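Local coordinates for penicillin-binding protein 2B (Streptococcus pneumoniae, PDB 2WAD) that probably cross-links the peptides of neighbouring glycan strands in cell-wall peptidoglycan, working within the elongasome, and binds penicillin, at residues W221-L226 with Y267-Y272; S326-E331 with E341-V346; L356-L361 with L375-N380; S489-D494 with L528-A533. All coordinates share one frame; numbering follows the deposited sequence.

Contact 1 of 4, residues W221-L226 with Y267-Y272; sequences WDRKIL and YLEKQY. Unlike the reference sequence in segment 221-226: Ile225 (reference Val).
A chi1 of 169° swings Arg223 CG away from its own backbone N, to lie beside the carbonyl carbon, while CG of Glu269 lies beside its backbone N (chi1 -69°); the two side chains come from opposite directions and form a salt bridge. Arg223 NE donates to Glu269 OE2 over 2.8 Å, and that oxygen lies at the guanidinium edge, in its plane. On the acceptor side, OE2 is approached from its syn side, a little out of the carboxylate plane. Both chains are bent, and the two flat groups stand 41° apart. Arg223 NH2 adds two weak bonds, 2.8 Å from both Glu269 OE1 and Glu269 OE2. OE1 has a stronger partner in Arg60, whose salt bridge places two arginines around one buried carboxylate, probably favouring its charged form. Arg223 NH1 turns instead to Gly61 O and Asn74 OD1, so its guanidinium is fixed from several sides. The arrangement is a partly buried ion pair, its carboxylate enclosed, joining the edge strand 215-225 of a three-stranded antiparallel sheet to the short helix 267-271, within the PBP dimerisation domain.

Contact 2 of 4, residues S326-E331 with E341-V346; sequences SYFNSE and EGVYAV
Phe328 overlaps the start of strand 342-348 with its ring atoms CD1, CE1 and CZ, meeting the backbone of Gly342 and the side chain of Val343. The overlap is divided between ring atoms. CE1 of Phe328 reaches the backbone, 3.5 Å from Gly342 C, while CD1 of Phe328 touches CG1 of Val343 at 3.7 Å. Both approaches are oblique to the ring. The phenylalanine and valine side chains slide past each other in opposite directions, and CB of Phe328 also comes within 4.1 Å of Val343 CG1, extending the apolar contact back toward the helix. The chi1 of Val343 (60°) sets CG1 between its backbone N and carbonyl carbon, and this is the methyl that meets the ring. Gly342 has phi 143° and psi -167°, a conformation that calls for glycine, and its bare backbone lies directly against ring atoms CE1 and CZ. Phe651 and His363 bring further rings to Phe328, and Leu361 from the adjoining strand touches both Phe328 and Val343. The buried cluster packs helix 314-334 against the central antiparallel sheet, the helix-on-sheet layering of the penicillin-binding transpeptidase fold, whose relatives include the serine beta-lactamases.

Contact 3 of 4, residues L356-L361 with L375-N380; sequences LSMSGL and LGTVTN. Unlike the reference sequence in segment 356-361: Leu361 (reference Ile).
On a buried face of the transpeptidase domain's central antiparallel sheet, the short helix 376-379 is seated against strand 355-363, and Met358 and Thr377 carry most of the contact. Their side chains cross at about a right angle. Bent at chi3 (32°), the methionine brings its terminal methyl to the threonine hydroxyl, with Met358 CE 3.3 Å from Thr377 OG1. Nearer the strand, Met358 CB also faces that oxygen, at 3.7 Å from Thr377 OG1. A second, apolar touch extends the methyl's reach along the helix, where CE of Met358 comes to 4.2 Å from CG1 of Val378.

The other branch of Thr377 takes a different partner. With chi1 at 56°, OG1 sits between the backbone N and the carbonyl carbon, while CG2 lies beside the backbone N and packs over the strand backbone, 3.6 Å from Ser359 O. The same methyl also approaches Ser359 N. Ser359 itself directs its CB away from the helix, and its hydroxyl is bonded to Asp321 of helix 314-334, so the two faces of this strand serve different neighbours. Ile546 and, from helix 231-234, Ile233 add apolar surface to Met358.

The threonine is thus split by chemistry. Its methyl packs on the backbone N and O of Ser359, whereas its hydroxyl meets the methionine as a van der Waals neighbour. Cohesion between the two segments accordingly rests on dispersion and close fit, and the threonine hydroxyl, the polar side-chain group in the contact, has its hydrogen bond on its own side, to Ser374 O just before the helix.

Contact 4 of 4, residues S489-D494 with L528-A533; sequences SATGID and LAQYVA. Unlike the reference sequence in segment 489-494: Ser489 (reference Thr).
Gln530 leaves helix 525-536 with its CB pointing toward the loop 489-494, and its chain runs out extended, CG anti to the backbone N (chi1 -178°). The extended CB and CG deliver the amide to the loop, where contact begins. CD of Gln530 is 3.8 Å from Thr491 O. One branch, OE1 of Gln530, rests against the threonine's carbon atoms, 3.4 Å from Thr491 CA, with CB and CG2 of Thr491 a little farther off. The other branch, NE2 of Gln530, donates to Thr491 O over 2.9 Å in a bond of 153° at the hydrogen. The donor lies in the plane of that carbonyl, on a lone pair, although the oxygen is tilted 19° from the plane of the glutamine amide.

The amide's rotation is fixed from outside as well: NE2 also donates to Leu542 O, and OE1 accepts from Arg541. The buried group thereby has partners for both of its polar atoms. Thr491 is similarly anchored. Its OG1 accepts from Ile493 N, with Thr491 OG1 and Ile493 N 3.3 Å apart, closing an ST turn, and is also bonded to Glu498. Gly492, next in the turn, adopts a positive phi that calls for glycine. By holding the backbone carbonyl of the turn, Gln530 joins the helix to an otherwise irregular segment. The arrangement is a side-chain amide bonded to the main chain at an ST turn, here fastening the loop that follows helix 471-484 to helix 525-536 in the transpeptidase domain.

How the contacts relate
Following the chain from the N terminus, contact 1 comes first, closing a loop of 40 residues within the dimerisation domain. Contacts 2 and 3 then close short loops of 9 and 13 residues, and contact 4 a longer one of 33. All four are in series, with none crossing or enclosing another. Contacts 2 and 3 share a sheet, where Ala345 O and Val343 O probably bond to Ser359 N and Leu361 N of the neighbouring strand. Contact 4 meets both by packing, through Ala529 on Val346 and Ile493 on Val378. Residues of contact 1 also reach the transpeptidase domain: Tyr267 packs on Leu375 of contact 3, and Tyr272 OH bonds to Asp494 of contact 4.

Contact 1 of 4, residues W221-L226 with Y267-Y272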
loop_
_atom_site.group_PDB
_atom_site.type_symbol
_atom_site.label_atom_id
_atom_site.label_comp_id
_atom_site.label_asym_id
_atom_site.label_seq_id
_atom_site.Cartn_x
_atom_site.Cartn_y
_atom_site.Cartn_z
ATOM N N TRP A 221 11.670 -23.013 3.276
ATOM C CA TRP A 221 11.589 -21.930 2.273
ATOM C C TRP A 221 12.147 -20.580 2.718
ATOM O O TRP A 221 12.028 -20.179 3.881
ATOM C CB TRP A 221 10.154 -21.612 1.828
ATOM C CG TRP A 221 9.349 -22.762 1.407
ATOM C CD1 TRP A 221 9.364 -23.381 0.193
ATOM C CD2 TRP A 221 8.369 -23.435 2.197
ATOM N NE1 TRP A 221 8.464 -24.421 0.187
ATOM C CE2 TRP A 221 7.841 -24.476 1.407
ATOM C CE3 TRP A 221 7.897 -23.267 3.503
ATOM C CZ2 TRP A 221 6.861 -25.352 1.883
ATOM C CZ3 TRP A 221 6.925 -24.140 3.977
ATOM C CH2 TRP A 221 6.416 -25.169 3.167
ATOM N N ASP A 222 12.712 -19.862 1.756
ATOM C CA ASP A 222 12.816 -18.419 1.869
ATOM C C ASP A 222 11.799 -17.853 0.885
ATOM O O ASP A 222 11.437 -18.489 -0.105
ATOM C CB ASP A 222 14.236 -17.938 1.553
ATOM C CG ASP A 222 15.253 -18.412 2.586
ATOM O OD1 ASP A 222 15.109 -18.043 3.772
ATOM O OD2 ASP A 222 16.190 -19.153 2.214
ATOM N N ARG A 223 11.305 -16.664 1.191
ATOM C CA ARG A 223 10.440 -15.963 0.269
ATOM C C ARG A 223 11.294 -14.864 -0.340
ATOM O O ARG A 223 11.840 -14.032 0.390
ATOM C CB ARG A 223 9.285 -15.352 1.053
ATOM C CG ARG A 223 8.415 -14.375 0.289
ATOM C CD ARG A 223 7.465 -15.110 -0.642
ATOM N NE ARG A 223 6.217 -14.382 -0.823
ATOM C CZ ARG A 223 5.083 -14.966 -1.192
ATOM N NH1 ARG A 223 5.051 -16.271 -1.405
ATOM N NH2 ARG A 223 3.974 -14.261 -1.328
ATOM N N LYS A 224 11.419 -14.853 -1.665
ATOM C CA LYS A 224 12.082 -13.721 -2.310
ATOM C C LYS A 224 11.241 -12.868 -3.275
ATOM O O LYS A 224 10.356 -13.378 -3.950
ATOM C CB LYS A 224 13.459 -14.108 -2.860
ATOM C CG LYS A 224 13.507 -14.572 -4.297
ATOM C CD LYS A 224 14.951 -14.551 -4.767
ATOM C CE LYS A 224 15.304 -15.849 -5.474
ATOM N NZ LYS A 224 14.523 -15.972 -6.737
ATOM N N ILE A 225 11.501 -11.565 -3.277
ATOM C CA ILE A 225 10.868 -10.597 -4.171
ATOM C C ILE A 225 11.760 -10.416 -5.393
ATOM O O ILE A 225 12.917 -10.031 -5.256
ATOM C CB ILE A 225 10.716 -9.225 -3.478
ATOM C CG1 ILE A 225 9.990 -9.404 -2.138
ATOM C CG2 ILE A 225 9.924 -8.284 -4.351
ATOM C CD1 ILE A 225 10.509 -8.556 -1.002
ATOM N N LEU A 226 11.243 -10.717 -6.580
ATOM C CA LEU A 226 12.040 -10.576 -7.796
ATOM C C LEU A 226 12.274 -9.113 -8.147
ATOM O O LEU A 226 11.488 -8.248 -7.762
ATOM C CB LEU A 226 11.377 -11.294 -8.969
ATOM C CG LEU A 226 10.944 -12.741 -8.745
ATOM C CD1 LEU A 226 10.168 -13.253 -9.944
ATOM C CD2 LEU A 226 12.158 -13.623 -8.509
ATOM N N TYR A 267 2.328 -3.928 2.814
ATOM C CA TYR A 267 1.710 -3.818 1.491
ATOM C C TYR A 267 0.850 -5.005 1.069
ATOM O O TYR A 267 0.131 -5.563 1.901
ATOM C CB TYR A 267 2.756 -3.369 0.460
ATOM C CG TYR A 267 3.426 -2.106 0.950
ATOM C CD1 TYR A 267 4.761 -2.108 1.352
ATOM C CD2 TYR A 267 2.691 -0.919 1.077
ATOM C CE1 TYR A 267 5.367 -0.951 1.846
ATOM C CE2 TYR A 267 3.278 0.231 1.569
ATOM C CZ TYR A 267 4.618 0.201 1.947
ATOM O OH TYR A 267 5.216 1.331 2.448
ATOM N N LEU A 268 0.940 -5.422 -0.191
ATOM C CA LEU A 268 0.149 -6.563 -0.665
ATOM C C LEU A 268 0.299 -7.851 0.168
ATOM O O LEU A 268 -0.690 -8.559 0.401
ATOM C CB LEU A 268 0.403 -6.850 -2.152
ATOM C CG LEU A 268 0.012 -5.832 -3.222
ATOM C CD1 LEU A 268 0.319 -6.391 -4.620
ATOM C CD2 LEU A 268 -1.471 -5.453 -3.096
ATOM N N GLU A 269 1.512 -8.181 0.606
ATOM C CA GLU A 269 1.712 -9.456 1.310
ATOM C C GLU A 269 0.894 -9.398 2.582
ATOM O O GLU A 269 0.342 -10.404 3.006
ATOM C CB GLU A 269 3.174 -9.731 1.689
ATOM C CG GLU A 269 4.128 -10.006 0.537
ATOM C CD GLU A 269 4.189 -11.463 0.144
ATOM O OE1 GLU A 269 3.249 -12.232 0.467
ATOM O OE2 GLU A 269 5.194 -11.840 -0.496
ATOM N N LYS A 270 0.817 -8.220 3.187
ATOM C CA LYS A 270 0.031 -8.050 4.396
ATOM C C LYS A 270 -1.459 -7.977 4.087
ATOM O O LYS A 270 -2.266 -8.640 4.726
ATOM C CB LYS A 270 0.488 -6.812 5.178
ATOM C CG LYS A 270 -0.261 -6.586 6.497
ATOM C CD LYS A 270 0.393 -5.488 7.326
ATOM C CE LYS A 270 -0.575 -4.951 8.353
ATOM N NZ LYS A 270 0.171 -4.315 9.459
ATOM N N GLN A 271 -1.831 -7.144 3.122
ATOM C CA GLN A 271 -3.242 -6.971 2.790
ATOM C C GLN A 271 -3.956 -8.291 2.480
ATOM O O GLN A 271 -5.101 -8.493 2.890
ATOM C CB GLN A 271 -3.381 -5.985 1.630
ATOM C CG GLN A 271 -4.788 -5.610 1.337
ATOM C CD GLN A 271 -5.358 -4.665 2.375
ATOM O OE1 GLN A 271 -6.534 -4.291 2.304
ATOM N NE2 GLN A 271 -4.531 -4.274 3.338
ATOM N N TYR A 272 -3.283 -9.179 1.754
ATOM C CA TYR A 272 -3.890 -10.422 1.289
ATOM C C TYR A 272 -3.339 -11.649 2.005
ATOM O O TYR A 272 -3.408 -12.769 1.495
ATOM C CB TYR A 272 -3.764 -10.558 -0.231
ATOM C CG TYR A 272 -4.635 -9.548 -0.943
ATOM C CD1 TYR A 272 -4.148 -8.293 -1.269
ATOM C CD2 TYR A 272 -5.966 -9.822 -1.213
ATOM C CE1 TYR A 272 -4.949 -7.339 -1.888
ATOM C CE2 TYR A 272 -6.769 -8.888 -1.830
ATOM C CZ TYR A 272 -6.268 -7.655 -2.168
ATOM O OH TYR A 272 -7.089 -6.730 -2.774
#

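Contact 2 of 4, residues S326-E331 with E341-V346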
loop_
_atom_site.group_PDB
_atom_site.type_symbol
_atom_site.label_atom_id
_atom_site.label_comp_id
_atom_site.label_asym_id
_atom_site.label_seq_id
_atom_site.Cartn_x
_atom_site.Cartn_y
_atom_site.Cartn_z
ATOM N N SER A 326 11.685 10.211 -18.471
ATOM C CA SER A 326 12.017 11.036 -19.626
ATOM C C SER A 326 11.603 12.515 -19.483
ATOM O O SER A 326 12.431 13.431 -19.586
ATOM C CB SER A 326 11.449 10.395 -20.899
ATOM O OG SER A 326 11.635 11.285 -21.983
ATOM N N TYR A 327 10.321 12.757 -19.215
ATOM C CA TYR A 327 9.862 14.101 -18.912
ATOM C C TYR A 327 10.551 14.789 -17.732
ATOM O O TYR A 327 10.947 15.958 -17.812
ATOM C CB TYR A 327 8.338 14.138 -18.715
ATOM C CG TYR A 327 7.519 14.216 -19.979
ATOM C CD1 TYR A 327 7.207 15.447 -20.560
ATOM C CD2 TYR A 327 7.042 13.058 -20.595
ATOM C CE1 TYR A 327 6.437 15.508 -21.706
ATOM C CE2 TYR A 327 6.271 13.115 -21.731
ATOM C CZ TYR A 327 5.970 14.339 -22.285
ATOM O OH TYR A 327 5.186 14.377 -23.421
ATOM N N PHE A 328 10.693 14.107 -16.607
ATOM C CA PHE A 328 11.329 14.792 -15.469
ATOM C C PHE A 328 12.762 15.244 -15.760
ATOM O O PHE A 328 13.140 16.332 -15.355
ATOM C CB PHE A 328 11.337 13.947 -14.180
ATOM C CG PHE A 328 11.465 14.784 -12.926
ATOM C CD1 PHE A 328 10.341 15.316 -12.308
ATOM C CD2 PHE A 328 12.709 15.070 -12.381
ATOM C CE1 PHE A 328 10.449 16.108 -11.165
ATOM C CE2 PHE A 328 12.847 15.860 -11.240
ATOM C CZ PHE A 328 11.706 16.389 -10.629
ATOM N N ASN A 329 13.573 14.401 -16.401
ATOM C CA ASN A 329 14.938 14.800 -16.755
ATOM C C ASN A 329 14.977 15.962 -17.736
ATOM O O ASN A 329 15.835 16.826 -17.630
ATOM C CB ASN A 329 15.741 13.622 -17.330
ATOM C CG ASN A 329 16.354 12.735 -16.248
ATOM O OD1 ASN A 329 16.977 13.212 -15.291
ATOM N ND2 ASN A 329 16.164 11.444 -16.394
ATOM N N SER A 330 14.045 15.988 -18.684
ATOM C CA SER A 330 13.951 17.117 -19.605
ATOM C C SER A 330 13.675 18.404 -18.827
ATOM O O SER A 330 14.326 19.441 -19.037
ATOM C CB SER A 330 12.841 16.847 -20.631
ATOM O OG SER A 330 12.966 17.706 -21.749
ATOM N N GLU A 331 12.735 18.336 -17.885
ATOM C CA GLU A 331 12.407 19.524 -17.091
ATOM C C GLU A 331 13.533 19.905 -16.141
ATOM O O GLU A 331 13.668 21.066 -15.766
ATOM C CB GLU A 331 11.096 19.335 -16.333
ATOM C CG GLU A 331 9.900 19.198 -17.245
ATOM C CD GLU A 331 9.543 20.500 -17.943
ATOM O OE1 GLU A 331 8.966 21.397 -17.288
ATOM O OE2 GLU A 331 9.834 20.623 -19.157
ATOM N N GLU A 341 9.907 18.134 -6.137
ATOM C CA GLU A 341 10.189 16.872 -5.434
ATOM C C GLU A 341 10.010 15.606 -6.252
ATOM O O GLU A 341 10.272 14.526 -5.749
ATOM C CB GLU A 341 9.268 16.668 -4.234
ATOM C CG GLU A 341 8.984 17.870 -3.426
ATOM C CD GLU A 341 7.787 18.595 -3.949
ATOM O OE1 GLU A 341 7.976 19.545 -4.741
ATOM O OE2 GLU A 341 6.679 18.216 -3.531
ATOM N N GLY A 342 9.517 15.697 -7.479
ATOM C CA GLY A 342 9.380 14.484 -8.277
ATOM C C GLY A 342 8.123 14.551 -9.119
ATOM O O GLY A 342 7.561 15.614 -9.241
ATOM N N VAL A 343 7.697 13.433 -9.700
ATOM C CA VAL A 343 6.525 13.459 -10.562
ATOM C C VAL A 343 5.817 12.118 -10.356
ATOM O O VAL A 343 6.496 11.108 -10.144
ATOM C CB VAL A 343 6.924 13.702 -12.045
ATOM C CG1 VAL A 343 7.837 12.596 -12.506
ATOM C CG2 VAL A 343 5.666 13.784 -12.968
ATOM N N TYR A 344 4.482 12.124 -10.363
ATOM C CA TYR A 344 3.692 10.946 -10.006
ATOM C C TYR A 344 2.509 10.832 -10.969
ATOM O O TYR A 344 1.979 11.849 -11.402
ATOM C CB TYR A 344 3.186 11.077 -8.545
ATOM C CG TYR A 344 4.351 11.069 -7.579
ATOM C CD1 TYR A 344 4.794 9.881 -6.997
ATOM C CD2 TYR A 344 5.052 12.234 -7.312
ATOM C CE1 TYR A 344 5.893 9.854 -6.156
ATOM C CE2 TYR A 344 6.174 12.215 -6.483
ATOM C CZ TYR A 344 6.591 11.023 -5.917
ATOM O OH TYR A 344 7.700 11.003 -5.106
ATOM N N ALA A 345 2.105 9.606 -11.293
ATOM C CA ALA A 345 0.997 9.342 -12.190
ATOM C C ALA A 345 0.327 8.076 -11.711
ATOM O O ALA A 345 1.009 7.129 -11.346
ATOM C CB ALA A 345 1.467 9.141 -13.631
ATOM N N VAL A 346 -0.999 8.064 -11.743
ATOM C CA VAL A 346 -1.787 6.893 -11.395
ATOM C C VAL A 346 -2.845 6.829 -12.486
ATOM O O VAL A 346 -3.498 7.832 -12.798
ATOM C CB VAL A 346 -2.523 7.042 -10.008
ATOM C CG1 VAL A 346 -3.549 5.909 -9.802
ATOM C CG2 VAL A 346 -1.550 7.021 -8.850
#

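Contact 3 of 4, residues L356-L361 with L375-N380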
loop_
_atom_site.group_PDB
_atom_site.type_symbol
_atom_site.label_atom_id
_atom_site.label_comp_id
_atom_site.label_asym_id
_atom_site.label_seq_id
_atom_site.Cartn_x
_atom_site.Cartn_y
_atom_site.Cartn_z
ATOM N N LEU A 356 -4.351 0.482 -13.262
ATOM C CA LEU A 356 -3.579 0.211 -14.485
ATOM C C LEU A 356 -2.089 0.449 -14.258
ATOM O O LEU A 356 -1.263 -0.312 -14.750
ATOM C CB LEU A 356 -4.088 1.065 -15.652
ATOM C CG LEU A 356 -5.588 0.846 -15.894
ATOM C CD1 LEU A 356 -6.104 1.854 -16.916
ATOM C CD2 LEU A 356 -5.888 -0.641 -16.259
ATOM N N SER A 357 -1.754 1.488 -13.495
ATOM C CA SER A 357 -0.396 1.685 -13.001
ATOM C C SER A 357 -0.385 2.788 -11.961
ATOM O O SER A 357 -1.244 3.666 -11.978
ATOM C CB SER A 357 0.578 2.069 -14.123
ATOM O OG SER A 357 0.255 3.368 -14.558
ATOM N N MET A 358 0.604 2.709 -11.079
ATOM C CA MET A 358 0.881 3.666 -10.032
ATOM C C MET A 358 2.386 3.909 -10.101
ATOM O O MET A 358 3.149 3.073 -9.636
ATOM C CB MET A 358 0.669 3.034 -8.641
ATOM C CG MET A 358 -0.402 2.002 -8.518
ATOM S SD MET A 358 -0.450 1.028 -6.996
ATOM C CE MET A 358 0.147 2.150 -5.701
ATOM N N SER A 359 2.815 5.066 -10.597
ATOM C CA SER A 359 4.224 5.305 -10.887
ATOM C C SER A 359 4.647 6.568 -10.173
ATOM O O SER A 359 3.893 7.545 -10.147
ATOM C CB SER A 359 4.417 5.566 -12.391
ATOM O OG SER A 359 4.481 4.358 -13.132
ATOM N N GLY A 360 5.874 6.585 -9.667
ATOM C CA GLY A 360 6.372 7.802 -9.049
ATOM C C GLY A 360 7.880 7.893 -9.164
ATOM O O GLY A 360 8.583 6.880 -9.148
ATOM N N LEU A 361 8.378 9.113 -9.310
ATOM C CA LEU A 361 9.813 9.322 -9.407
ATOM C C LEU A 361 10.117 10.398 -8.396
ATOM O O LEU A 361 9.532 11.467 -8.445
ATOM C CB LEU A 361 10.199 9.811 -10.802
ATOM C CG LEU A 361 11.696 9.797 -11.118
ATOM C CD1 LEU A 361 12.295 8.423 -10.930
ATOM C CD2 LEU A 361 11.961 10.320 -12.520
ATOM N N LEU A 375 5.127 3.987 -4.292
ATOM C CA LEU A 375 4.306 4.134 -3.074
ATOM C C LEU A 375 4.009 5.593 -2.795
ATOM O O LEU A 375 3.084 5.893 -2.049
ATOM C CB LEU A 375 4.979 3.502 -1.855
ATOM C CG LEU A 375 5.124 1.978 -1.989
ATOM C CD1 LEU A 375 5.992 1.431 -0.879
ATOM C CD2 LEU A 375 3.761 1.261 -2.067
ATOM N N GLY A 376 4.747 6.507 -3.423
ATOM C CA GLY A 376 4.436 7.932 -3.298
ATOM C C GLY A 376 3.013 8.269 -3.697
ATOM O O GLY A 376 2.420 9.231 -3.195
ATOM N N THR A 377 2.447 7.444 -4.570
ATOM C CA THR A 377 1.113 7.668 -5.094
ATOM C C THR A 377 0.057 7.565 -3.997
ATOM O O THR A 377 -0.983 8.181 -4.120
ATOM C CB THR A 377 0.762 6.673 -6.220
ATOM O OG1 THR A 377 0.925 5.327 -5.747
ATOM C CG2 THR A 377 1.644 6.896 -7.454
ATOM N N VAL A 378 0.315 6.768 -2.963
ATOM C CA VAL A 378 -0.625 6.575 -1.859
ATOM C C VAL A 378 -0.101 7.178 -0.552
ATOM O O VAL A 378 -0.839 7.252 0.425
ATOM C CB VAL A 378 -0.984 5.096 -1.613
ATOM C CG1 VAL A 378 -1.825 4.491 -2.762
ATOM C CG2 VAL A 378 0.278 4.253 -1.348
ATOM N N THR A 379 1.152 7.624 -0.510
ATOM C CA THR A 379 1.697 8.091 0.760
ATOM C C THR A 379 2.072 9.573 0.864
ATOM O O THR A 379 2.181 10.090 1.966
ATOM C CB THR A 379 2.842 7.175 1.303
ATOM O OG1 THR A 379 4.022 7.405 0.542
ATOM C CG2 THR A 379 2.512 5.684 1.180
ATOM N N ASN A 380 2.255 10.266 -0.257
ATOM C CA ASN A 380 2.681 11.656 -0.215
ATOM C C ASN A 380 1.619 12.596 -0.752
ATOM O O ASN A 380 0.795 12.201 -1.566
ATOM C CB ASN A 380 3.973 11.848 -1.008
ATOM C CG ASN A 380 5.137 11.107 -0.374
ATOM O OD1 ASN A 380 5.564 11.422 0.738
ATOM N ND2 ASN A 380 5.649 10.118 -1.068
#

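Contact 4 of 4, residues S489-D494 with L528-A533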
loop_
_atom_site.group_PDB
_atom_site.type_symbol
_atom_site.label_atom_id
_atom_site.label_comp_id
_atom_site.label_asym_id
_atom_site.label_seq_id
_atom_site.Cartn_x
_atom_site.Cartn_y
_atom_site.Cartn_z
ATOM N N SER A 489 -10.539 12.194 1.502
ATOM C CA SER A 489 -11.119 11.044 2.194
ATOM C C SER A 489 -10.369 9.794 1.768
ATOM O O SER A 489 -9.697 9.819 0.734
ATOM C CB SER A 489 -12.616 10.883 1.859
ATOM O OG SER A 489 -12.815 10.840 0.456
ATOM N N ALA A 490 -10.488 8.731 2.564
ATOM C CA ALA A 490 -10.008 7.394 2.194
ATOM C C ALA A 490 -10.479 6.989 0.812
ATOM O O ALA A 490 -11.668 7.120 0.503
ATOM C CB ALA A 490 -10.477 6.337 3.221
ATOM N N THR A 491 -9.565 6.430 0.017
ATOM C CA THR A 491 -9.886 5.953 -1.332
ATOM C C THR A 491 -10.480 4.554 -1.358
ATOM O O THR A 491 -11.210 4.214 -2.297
ATOM C CB THR A 491 -8.658 5.992 -2.288
ATOM O OG1 THR A 491 -7.667 5.058 -1.863
ATOM C CG2 THR A 491 -8.021 7.355 -2.324
ATOM N N GLY A 492 -10.166 3.743 -0.352
ATOM C CA GLY A 492 -10.556 2.332 -0.347
ATOM C C GLY A 492 -9.531 1.383 -0.955
ATOM O O GLY A 492 -9.789 0.178 -1.149
ATOM N N ILE A 493 -8.368 1.921 -1.319
ATOM C CA ILE A 493 -7.392 1.097 -2.033
ATOM C C ILE A 493 -6.943 -0.075 -1.150
ATOM O O ILE A 493 -6.878 0.072 0.074
ATOM C CB ILE A 493 -6.186 1.888 -2.519
ATOM C CG1 ILE A 493 -5.423 1.074 -3.573
ATOM C CG2 ILE A 493 -5.296 2.317 -1.365
ATOM C CD1 ILE A 493 -4.218 1.770 -4.087
ATOM N N ASP A 494 -6.666 -1.223 -1.777
ATOM C CA ASP A 494 -6.321 -2.465 -1.083
ATOM C C ASP A 494 -4.853 -2.518 -0.625
ATOM O O ASP A 494 -4.085 -3.421 -0.996
ATOM C CB ASP A 494 -6.700 -3.679 -1.949
ATOM C CG ASP A 494 -6.113 -3.619 -3.386
ATOM O OD1 ASP A 494 -5.712 -2.523 -3.879
ATOM O OD2 ASP A 494 -6.132 -4.687 -4.053
ATOM N N LEU A 528 -6.379 11.916 -6.437
ATOM C CA LEU A 528 -6.636 12.726 -7.651
ATOM C C LEU A 528 -7.015 11.848 -8.851
ATOM O O LEU A 528 -7.834 12.263 -9.653
ATOM C CB LEU A 528 -5.453 13.666 -7.979
ATOM C CG LEU A 528 -5.272 14.772 -6.923
ATOM C CD1 LEU A 528 -3.834 15.329 -6.933
ATOM C CD2 LEU A 528 -6.231 15.889 -7.241
ATOM N N ALA A 529 -6.474 10.627 -8.953
ATOM C CA ALA A 529 -6.997 9.693 -9.946
ATOM C C ALA A 529 -8.438 9.249 -9.681
ATOM O O ALA A 529 -9.223 9.106 -10.611
ATOM C CB ALA A 529 -6.100 8.474 -10.129
ATOM N N GLN A 530 -8.775 8.961 -8.428
ATOM C CA GLN A 530 -10.123 8.466 -8.112
ATOM C C GLN A 530 -11.110 9.591 -8.421
ATOM O O GLN A 530 -12.227 9.340 -8.837
ATOM C CB GLN A 530 -10.264 8.117 -6.620
ATOM C CG GLN A 530 -11.652 7.535 -6.223
ATOM C CD GLN A 530 -11.654 7.059 -4.777
ATOM O OE1 GLN A 530 -11.270 7.809 -3.869
ATOM N NE2 GLN A 530 -11.993 5.789 -4.559
ATOM N N TYR A 531 -10.685 10.832 -8.214
ATOM C CA TYR A 531 -11.566 11.975 -8.461
ATOM C C TYR A 531 -11.933 12.051 -9.947
ATOM O O TYR A 531 -13.118 12.050 -10.317
ATOM C CB TYR A 531 -10.919 13.259 -7.912
ATOM C CG TYR A 531 -11.261 14.563 -8.618
ATOM C CD1 TYR A 531 -12.574 15.021 -8.665
ATOM C CD2 TYR A 531 -10.266 15.373 -9.169
ATOM C CE1 TYR A 531 -12.908 16.211 -9.263
ATOM C CE2 TYR A 531 -10.586 16.589 -9.779
ATOM C CZ TYR A 531 -11.914 16.997 -9.810
ATOM O OH TYR A 531 -12.285 18.184 -10.412
ATOM N N VAL A 532 -10.934 12.053 -10.826
ATOM C CA VAL A 532 -11.277 12.113 -12.253
ATOM C C VAL A 532 -11.973 10.829 -12.723
ATOM O O VAL A 532 -12.838 10.903 -13.619
ATOM C CB VAL A 532 -10.096 12.485 -13.180
ATOM C CG1 VAL A 532 -8.977 11.411 -13.099
ATOM C CG2 VAL A 532 -10.607 12.591 -14.617
ATOM N N ALA A 533 -11.646 9.681 -12.118
ATOM C CA ALA A 533 -12.313 8.407 -12.483
ATOM C C ALA A 533 -13.791 8.418 -12.107
ATOM O O ALA A 533 -14.626 7.851 -12.825
ATOM C CB ALA A 533 -11.634 7.192 -11.837
#